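Local coordinates for putative sulfatase yidJ (Bacteroides fragilis, PDB 2QZU) that probably hydrolyses sulfate esters as a calcium-dependent member of the sulfatase family, at the interface of chains A and B. Numbering follows the deposited sequence. Chains: chain A/B, Putative sulfatase yidJ.

Contact 1: the interface of chains A and B. Residues chain A 236-237, 243, 278; chain B 27, 122-123, 371.
A:Glu236 and B:Gln123 meet in a small, water-mediated patch between two copies of a sulfatase-family protein. The patch helps hold the two chains together in the deposited assembly, which may or may not be the biological one. It hides about 169 Å² of protein surface, and no polar atom here bonds directly across. A:Glu236 lies in a loop, and its chain bends at its second torsion (chi2 -82°). Its aliphatic part crosses B:Gln123 at about a right angle, with CG 4.0 Å from B:Gln123 CB. The carboxylate and amide planes are turned 55° apart. Beyond the bend, the carboxylate oxygen A:Glu236 OE2 comes to the edge of the B:Phe371 ring, in its plane, 3.5 Å from CZ. The ring hydrogens there would offer a weakly positive rim to the carboxylate. CG of B:Gln123, a residue distant in sequence, sits over one face of the same ring, 3.6 Å above the plane and offset toward the rim. Waters bridge the rest of the junction. Water 2 joins A:Glu236 OE2 to the hydroxyl B:Thr27 OG1, at 2.6 Å from each. Water 3 links the backbone oxygen of A:Glu236 to the amide oxygen B:Gln123 OE1; its longer leg, to A:Glu236 O, is 3.3 Å. Water 1 gathers the ammonium A:Lys243 NZ, the amide oxygen A:Asn278 OD1 and the backbone oxygen of B:Asp122, whose residue is poorly ordered. A:Lys243 comes from helix 240-244 with its chain extended beyond CG. Its NZ also makes a 2.9 Å hydrogen bond to A:Glu236 O, in the carbonyl plane on a lone pair, with a C=O...N angle of 133°. This bond within chain A ties the loop of A:Glu236 to the helix.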
ATOM      1  N   GLU A 236       4.422   5.955  -4.222  1.00  3.93           N
ATOM      2  CA  GLU A 236       4.144   5.440  -5.559  1.00  6.85           C
ATOM      3  C   GLU A 236       2.909   6.067  -6.188  1.00  3.53           C
ATOM      4  O   GLU A 236       2.663   5.912  -7.387  1.00  7.31           O
ATOM      5  CB  GLU A 236       3.959   3.920  -5.517  1.00  6.65           C
ATOM      6  CG  GLU A 236       2.548   3.459  -5.128  1.00  9.49           C
ATOM      7  CD  GLU A 236       2.289   3.449  -3.632  1.00 14.88           C
ATOM      8  OE1 GLU A 236       3.063   4.073  -2.875  1.00 16.20           O
ATOM      9  OE2 GLU A 236       1.293   2.819  -3.209  1.00 15.37           O
ATOM     10  N   LEU A 237       2.131   6.775  -5.375  1.00  4.87           N
ATOM     11  CA  LEU A 237       0.902   7.394  -5.851  1.00  4.89           C
ATOM     12  C   LEU A 237       1.173   8.765  -6.472  1.00  6.60           C
ATOM     13  O   LEU A 237       0.808   9.815  -5.924  1.00  6.24           O
ATOM     14  CB  LEU A 237      -0.087   7.493  -4.691  1.00  2.28           C
ATOM     15  CG  LEU A 237      -0.384   6.163  -3.988  1.00  5.17           C
ATOM     16  CD1 LEU A 237      -1.254   6.421  -2.778  1.00  8.37           C
ATOM     17  CD2 LEU A 237      -1.070   5.194  -4.951  1.00  7.87           C
ATOM     18  N   LYS A 243       7.322   9.664 -12.864  1.00  7.55           N
ATOM     19  CA  LYS A 243       8.151   8.500 -12.574  1.00  4.17           C
ATOM     20  C   LYS A 243       9.122   8.251 -13.728  1.00  6.13           C
ATOM     21  O   LYS A 243      10.275   7.874 -13.511  1.00  9.82           O
ATOM     22  CB  LYS A 243       7.283   7.251 -12.353  1.00  4.14           C
ATOM     23  CG  LYS A 243       6.402   7.290 -11.111  1.00  5.88           C
ATOM     24  CD  LYS A 243       5.669   5.958 -10.926  1.00  6.94           C
ATOM     25  CE  LYS A 243       4.772   5.958  -9.700  1.00 11.45           C
ATOM     26  NZ  LYS A 243       4.096   4.638  -9.514  1.00  8.57           N
ATOM     27  N   ASN A 278      10.589   7.196  -6.492  1.00  7.31           N
ATOM     28  CA  ASN A 278       9.231   7.717  -6.415  1.00  6.68           C
ATOM     29  C   ASN A 278       9.162   8.966  -5.549  1.00  5.68           C
ATOM     30  O   ASN A 278       8.299   9.817  -5.759  1.00  6.76           O
ATOM     31  CB  ASN A 278       8.271   6.635  -5.916  1.00  5.84           C
ATOM     32  CG  ASN A 278       7.883   5.657  -7.016  1.00 10.70           C
ATOM     33  OD1 ASN A 278       7.447   4.537  -6.749  1.00 14.42           O
ATOM     34  ND2 ASN A 278       8.029   6.088  -8.264  1.00  8.74           N
TER
ATOM     35  N   THR B  27      -2.760   2.027   0.831  1.00  9.27           N
ATOM     36  CA  THR B  27      -3.182   0.832   0.097  1.00  8.23           C
ATOM     37  C   THR B  27      -2.980  -0.354   1.041  1.00  7.05           C
ATOM     38  O   THR B  27      -2.032  -0.382   1.820  1.00 10.89           O
ATOM     39  CB  THR B  27      -2.377   0.637  -1.212  1.00  9.15           C
ATOM     40  OG1 THR B  27      -0.983   0.520  -0.919  1.00  8.05           O
ATOM     41  CG2 THR B  27      -2.598   1.819  -2.142  1.00  7.95           C
ATOM     42  N   ASP B 122       6.471  -3.006  -8.232  1.00  8.21           N
ATOM     43  CA  ASP B 122       6.722  -1.668  -8.758  1.00  8.53           C
ATOM     44  C   ASP B 122       6.056  -0.594  -7.905  1.00 12.69           C
ATOM     45  O   ASP B 122       6.509   0.550  -7.876  1.00 13.01           O
ATOM     46  CB  ASP B 122       6.235  -1.549 -10.207  1.00 10.93           C
ATOM     47  CG  ASP B 122       7.154  -2.254 -11.190  1.00 23.08           C
ATOM     48  OD1 ASP B 122       8.365  -2.356 -10.902  1.00 36.75           O
ATOM     49  OD2 ASP B 122       6.673  -2.688 -12.258  1.00 27.58           O
ATOM     50  N   GLN B 123       4.986  -0.959  -7.206  1.00  7.97           N
ATOM     51  CA  GLN B 123       4.299   0.004  -6.362  1.00 10.46           C
ATOM     52  C   GLN B 123       4.900   0.086  -4.959  1.00 10.07           C
ATOM     53  O   GLN B 123       4.291   0.651  -4.053  1.00 12.25           O
ATOM     54  CB  GLN B 123       2.803  -0.315  -6.279  1.00  9.00           C
ATOM     55  CG  GLN B 123       2.087  -0.281  -7.627  1.00 16.39           C
ATOM     56  CD  GLN B 123       2.333   1.003  -8.404  1.00 14.26           C
ATOM     57  OE1 GLN B 123       2.178   2.102  -7.878  1.00  8.68           O
ATOM     58  NE2 GLN B 123       2.709   0.866  -9.671  1.00 17.00           N
ATOM     59  N   PHE B 371      -4.968   0.060  -7.287  1.00  5.83           N
ATOM     60  CA  PHE B 371      -4.071   0.077  -8.439  1.00  6.54           C
ATOM     61  C   PHE B 371      -4.762  -0.293  -9.751  1.00  5.94           C
ATOM     62  O   PHE B 371      -4.174  -0.948 -10.612  1.00  9.15           O
ATOM     63  CB  PHE B 371      -2.891  -0.869  -8.182  1.00  9.28           C
ATOM     64  CG  PHE B 371      -2.073  -0.502  -6.971  1.00  9.32           C
ATOM     65  CD1 PHE B 371      -1.408   0.719  -6.910  1.00  9.75           C
ATOM     66  CD2 PHE B 371      -1.991  -1.363  -5.882  1.00  9.36           C
ATOM     67  CE1 PHE B 371      -0.672   1.080  -5.778  1.00  6.87           C
ATOM     68  CE2 PHE B 371      -1.259  -1.012  -4.744  1.00  7.25           C
ATOM     69  CZ  PHE B 371      -0.599   0.213  -4.693  1.00  8.30           C
TER
HETATM   70  O   HOH W   1       6.190   2.938  -9.061  1.00 12.43           O
HETATM   71  O   HOH W   2       0.543   2.630  -0.765  1.00 14.94           O
HETATM   72  O   HOH W   3       0.210   4.038  -8.495  1.00 21.76           O

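Contact 2: the interface of chains A and B. Residues chain A 267-268, 271, 274, 324; chain B 124, 219-220.
Helix 267-299 of chain A, part of the sulfatase-family region, presents its first turns to a loop of chain B at B:Lys219 and B:Gln220. B:Lys219 reaches across the start of this helix, with 120 Å² of its surface hidden by chain A. Its CG sits between the backbone N and the carbonyl carbon (chi1 63°), and the rest of the chain is extended, which carries the ammonium group to A:Glu267. There NZ makes a weak hydrogen bond of 3.0 Å to the backbone oxygen of A:Glu267. It also forms a loose salt bridge to the carboxylate oxygen A:Glu267 OE1 at 3.7 Å. A:Glu267 is poorly ordered, so both contacts are probably soft. The two side chains cross at about a right angle. The selenium of A:Met268, a selenomethionine, lies 3.8 Å from B:Lys219 NZ. The lysine CD lies over one face of the A:Tyr271 ring, 4.0 Å above its plane and offset toward the rim. The two side chains pass in opposite directions. At the lysine's base, CB packs on the methyl group of A:Ala324. The ring of A:Tyr271 is directed across the junction by a CG anti to the backbone N (chi1 -176°). Its phenol OH lies 3.1 Å from the backbone oxygen of B:Lys219, a likely hydrogen bond. Water 4 also contacts both oxygens. B:Gln220 passes the tyrosine in the opposite direction too. Its amide nitrogen NE2 comes 3.6 Å from A:Tyr271 CD1, with the amide and ring planes 52° apart. The other end of that amide, OE1, holds water 5 at 2.7 Å. Water 5 also meets the amide oxygen of A:Asn274 and the backbone oxygen of B:Gly124. It joins one more turn of the helix to a second chain B segment.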
ATOM      1  N   GLU A 267      17.292  -4.263   5.791  1.00 15.73           N
ATOM      2  CA  GLU A 267      15.917  -3.786   5.770  1.00 18.28           C
ATOM      3  C   GLU A 267      15.808  -2.305   5.425  1.00 16.00           C
ATOM      4  O   GLU A 267      15.067  -1.920   4.520  1.00 16.26           O
ATOM      5  CB  GLU A 267      15.245  -4.039   7.121  1.00 20.09           C
ATOM      6  CG  GLU A 267      14.876  -5.490   7.368  1.00 31.40           C
ATOM      7  CD  GLU A 267      13.927  -6.033   6.315  1.00 47.73           C
ATOM      8  OE1 GLU A 267      12.829  -5.458   6.149  1.00 42.43           O
ATOM      9  OE2 GLU A 267      14.281  -7.034   5.654  1.00 36.08           O
HETATM   10  N   MSE A 268      16.556  -1.477   6.144  1.00 12.60           N
HETATM   11  CA  MSE A 268      16.511  -0.037   5.928  1.00 11.86           C
HETATM   12  C   MSE A 268      17.293   0.437   4.708  1.00  9.76           C
HETATM   13  O   MSE A 268      16.953   1.456   4.111  1.00 12.99           O
HETATM   14  CB  MSE A 268      16.990   0.691   7.184  1.00 11.77           C
HETATM   15  CG  MSE A 268      16.049   0.543   8.375  1.00 12.25           C
HETATM   16 SE   MSE A 268      14.266   1.260   8.057  1.00 27.52          SE
HETATM   17  CE  MSE A 268      13.379   0.607   9.652  1.00 16.19           C
ATOM     18  N   TYR A 271      15.014  -0.219   1.884  1.00 15.16           N
ATOM     19  CA  TYR A 271      13.874   0.682   1.970  1.00  9.59           C
ATOM     20  C   TYR A 271      14.222   2.010   1.294  1.00 11.48           C
ATOM     21  O   TYR A 271      13.418   2.566   0.542  1.00 13.07           O
ATOM     22  CB  TYR A 271      13.493   0.930   3.432  1.00  8.41           C
ATOM     23  CG  TYR A 271      12.246   1.781   3.591  1.00 11.30           C
ATOM     24  CD1 TYR A 271      10.996   1.309   3.180  1.00 15.83           C
ATOM     25  CD2 TYR A 271      12.320   3.068   4.124  1.00 15.63           C
ATOM     26  CE1 TYR A 271       9.853   2.101   3.294  1.00 12.82           C
ATOM     27  CE2 TYR A 271      11.185   3.867   4.242  1.00 18.75           C
ATOM     28  CZ  TYR A 271       9.956   3.380   3.826  1.00 14.55           C
ATOM     29  OH  TYR A 271       8.836   4.174   3.938  1.00 13.33           O
ATOM     30  N   ASN A 274      14.573   1.411  -2.541  1.00  9.17           N
ATOM     31  CA  ASN A 274      13.308   1.047  -3.172  1.00 11.15           C
ATOM     32  C   ASN A 274      12.305   2.197  -3.282  1.00 12.78           C
ATOM     33  O   ASN A 274      11.330   2.092  -4.023  1.00 13.04           O
ATOM     34  CB  ASN A 274      12.660  -0.101  -2.388  1.00 14.79           C
ATOM     35  CG  ASN A 274      11.529  -0.768  -3.147  1.00 20.59           C
ATOM     36  OD1 ASN A 274      10.554  -1.224  -2.550  1.00 23.68           O
ATOM     37  ND2 ASN A 274      11.659  -0.841  -4.466  1.00 31.15           N
ATOM     38  N   ALA A 324      12.790   4.705   9.485  1.00  8.40           N
ATOM     39  CA  ALA A 324      11.946   4.773   8.312  1.00  9.50           C
ATOM     40  C   ALA A 324      11.227   6.109   8.173  1.00 11.78           C
ATOM     41  O   ALA A 324      11.063   6.621   7.061  1.00 11.76           O
ATOM     42  CB  ALA A 324      10.855   3.663   8.405  1.00  8.91           C
TER
ATOM     43  N   GLY B 124       6.087  -0.491  -4.784  1.00  7.25           N
ATOM     44  CA  GLY B 124       6.770  -0.422  -3.500  1.00  8.17           C
ATOM     45  C   GLY B 124       6.432  -1.454  -2.439  1.00  9.24           C
ATOM     46  O   GLY B 124       6.794  -1.282  -1.272  1.00  9.82           O
ATOM     47  N   LYS B 219       6.273  -0.078   7.728  1.00 19.27           N
ATOM     48  CA  LYS B 219       6.965   0.996   7.022  1.00 14.65           C
ATOM     49  C   LYS B 219       6.604   0.997   5.539  1.00 16.00           C
ATOM     50  O   LYS B 219       6.765   2.005   4.849  1.00 17.70           O
ATOM     51  CB  LYS B 219       8.481   0.864   7.191  1.00 16.61           C
ATOM     52  CG  LYS B 219       9.068  -0.400   6.600  1.00 18.42           C
ATOM     53  CD  LYS B 219      10.582  -0.413   6.739  1.00 18.13           C
ATOM     54  CE  LYS B 219      11.165  -1.701   6.184  1.00 30.26           C
ATOM     55  NZ  LYS B 219      12.649  -1.728   6.278  1.00 36.70           N
ATOM     56  N   GLN B 220       6.112  -0.139   5.056  1.00 14.77           N
ATOM     57  CA  GLN B 220       5.716  -0.282   3.659  1.00 13.50           C
ATOM     58  C   GLN B 220       4.668  -1.384   3.558  1.00 13.66           C
ATOM     59  O   GLN B 220       4.535  -2.200   4.466  1.00 11.99           O
ATOM     60  CB  GLN B 220       6.928  -0.659   2.801  1.00 16.07           C
ATOM     61  CG  GLN B 220       7.630  -1.933   3.249  1.00 24.21           C
ATOM     62  CD  GLN B 220       8.842  -2.265   2.400  1.00 28.71           C
ATOM     63  OE1 GLN B 220       8.717  -2.583   1.217  1.00 44.32           O
ATOM     64  NE2 GLN B 220      10.023  -2.190   2.998  1.00 35.82           N
TER
HETATM   65  O   HOH W   4       6.509   3.592   2.202  1.00 15.43           O
HETATM   66  O   HOH W   5       9.105  -0.193   0.117  1.00 30.54           O

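The centres of contact 1 and contact 2 lie about 13 Å apart, as neighbouring parts of one interface. Helix 267-299 of chain A serves both: its start faces contact 2, and A:Asn278 farther along belongs to contact 1. On chain B, the consecutive residues 122-124 also span the two, with B:Gly124 in contact 2. Both patches use water bridges; contact 2 adds direct polar contacts across and hides more surface. The chains are identical, but the whole interface is not an exact two-fold. The structure alone does not show whether this pair forms in solution.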